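Local coordinates for imine reductase (PDB 4D3D) that catalyses the NADPH-dependent, S-selective reduction of the cyclic imine 2-methylpyrroline, at the interface of chains A and B. Coordinates in Å, arbitrary orientation; residue numbers count along the deposited sequence, not the author numbering. Chains: chain A/B, Imine reductase.

The interface of chains A and B. Residues chain A 198, 201, 205, 218-219, 222-223; chain B 193, 233, 237, 240.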
# COMPACT_ATOMS: atom_id res chain seq x y z
N MET A 198 -3.92 2.14 1.25
CA MET A 198 -4.38 3.50 1.35
C MET A 198 -4.27 4.06 2.76
O MET A 198 -3.95 5.25 2.95
CB MET A 198 -5.80 3.66 0.80
CG MET A 198 -5.84 3.56 -0.72
SD MET A 198 -4.83 4.65 -1.70
CE MET A 198 -5.46 6.24 -1.24
N TYR A 201 -0.71 5.17 3.18
CA TYR A 201 -0.56 6.52 2.61
C TYR A 201 -0.99 7.60 3.56
O TYR A 201 -0.26 8.60 3.75
CB TYR A 201 -1.27 6.59 1.24
CG TYR A 201 -1.45 8.00 0.78
CD1 TYR A 201 -0.38 8.72 0.28
CD2 TYR A 201 -2.68 8.66 0.95
CE1 TYR A 201 -0.57 10.07 -0.06
CE2 TYR A 201 -2.87 9.99 0.56
CZ TYR A 201 -1.80 10.67 0.06
OH TYR A 201 -1.91 11.99 -0.23
N LEU A 205 1.35 10.42 5.21
CA LEU A 205 1.01 11.80 5.02
C LEU A 205 0.92 12.53 6.37
O LEU A 205 1.37 13.69 6.48
CB LEU A 205 -0.30 11.93 4.19
CG LEU A 205 -0.75 13.34 3.99
CD1 LEU A 205 0.24 14.16 3.19
CD2 LEU A 205 -2.11 13.25 3.28
N PHE A 218 4.14 15.74 -1.27
CA PHE A 218 4.35 14.28 -1.16
C PHE A 218 3.91 13.52 -2.38
O PHE A 218 4.45 12.41 -2.70
CB PHE A 218 3.66 13.80 0.13
CG PHE A 218 3.85 12.31 0.51
CD1 PHE A 218 5.05 11.62 0.24
CD2 PHE A 218 2.86 11.61 1.20
CE1 PHE A 218 5.21 10.28 0.60
CE2 PHE A 218 3.04 10.28 1.60
CZ PHE A 218 4.22 9.63 1.26
N LEU A 219 2.94 14.07 -3.09
CA LEU A 219 2.30 13.38 -4.23
C LEU A 219 3.21 12.61 -5.19
O LEU A 219 2.97 11.42 -5.37
CB LEU A 219 1.42 14.40 -4.96
CG LEU A 219 0.76 13.94 -6.28
CD1 LEU A 219 -0.17 12.79 -6.09
CD2 LEU A 219 0.04 15.10 -6.98
N ALA A 222 4.76 9.52 -3.11
CA ALA A 222 3.77 8.50 -2.80
C ALA A 222 3.40 7.76 -4.08
O ALA A 222 3.30 6.52 -4.08
CB ALA A 222 2.52 9.13 -2.18
N SER A 223 3.21 8.50 -5.16
CA SER A 223 2.77 7.89 -6.45
C SER A 223 3.81 7.03 -7.00
O SER A 223 3.51 5.89 -7.43
CB SER A 223 2.39 8.96 -7.50
OG SER A 223 1.37 9.74 -7.02
N ILE B 193 4.94 3.29 3.43
CA ILE B 193 4.06 2.72 2.34
C ILE B 193 4.61 1.37 1.83
O ILE B 193 3.86 0.40 1.78
CB ILE B 193 3.92 3.72 1.22
CG1 ILE B 193 3.14 4.95 1.67
CG2 ILE B 193 3.18 3.07 0.08
CD1 ILE B 193 3.06 6.07 0.64
N VAL B 233 -4.67 8.62 -4.83
CA VAL B 233 -3.82 9.66 -4.20
C VAL B 233 -3.96 10.98 -4.93
O VAL B 233 -4.18 11.97 -4.31
CB VAL B 233 -2.37 9.17 -4.11
CG1 VAL B 233 -1.49 10.29 -3.69
CG2 VAL B 233 -2.25 7.98 -3.22
N THR B 237 -5.52 14.23 -2.89
CA THR B 237 -4.48 15.23 -2.56
C THR B 237 -4.96 16.67 -2.30
O THR B 237 -4.75 17.23 -1.22
CB THR B 237 -3.30 15.12 -3.56
OG1 THR B 237 -2.54 13.94 -3.26
CG2 THR B 237 -2.41 16.31 -3.55
N LEU B 240 -7.25 16.82 0.84
CA LEU B 240 -6.45 16.68 2.04
C LEU B 240 -5.75 18.01 2.34
O LEU B 240 -5.75 18.42 3.56
CB LEU B 240 -5.43 15.57 1.82
CG LEU B 240 -6.04 14.13 2.02
CD1 LEU B 240 -5.27 13.05 1.26
CD2 LEU B 240 -6.15 13.81 3.48
O HOH W 1 -0.19 13.26 -1.93
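In this helical patch of the imine reductase dimer interface, A:Tyr201 of helix 182-210 lays its ring against B:Val233 of the partner's helix 215-242. The evidence for a CH-pi contact is positional: methyl CG2 of B:Val233 stands over the middle of one face, 3.9 Å from the centroid of the A:Tyr201 ring. With CG1 anti to the backbone N (chi1 171°), B:Val233 sets both methyls on that face, CG1 nearer the rim, by CE1 and CZ. B:Val233 CG1 also lies 3.7 Å from CD1 of A:Leu219, whose side chain runs past it in the opposite direction.

The phenol OH of A:Tyr201 and the hydroxyl OG1 of B:Thr237 are 3.7 Å apart, too far for a direct bond. Water 1 bridges them, 2.7 Å from A:Tyr201 OH and 2.8 Å from B:Thr237 OG1. B:Thr237 OG1 donates a hydrogen bond to the carbonyl O of B:Val233 (2.8 Å), approaching 47° out of the carbonyl plane, which ties the polar bridge to the apolar contact one helical turn earlier.

B:Leu240 meets the phenol end tip to tip, and its CD1 also touches CD2 of A:Leu205 at 3.8 Å. Farther along, B:Ile193 and A:Phe218 also meet tip to tip, B:Ile193 CD1 3.8 Å from A:Phe218 CZ; A:Ala222 CB backs one face of the phenylalanine ring.

Helices 182-210 and 215-242 belong to the helical C-terminal part of the chain, which in this family packs against its twin as the dimer core; two-fold symmetry repeats the patch with the chains exchanged.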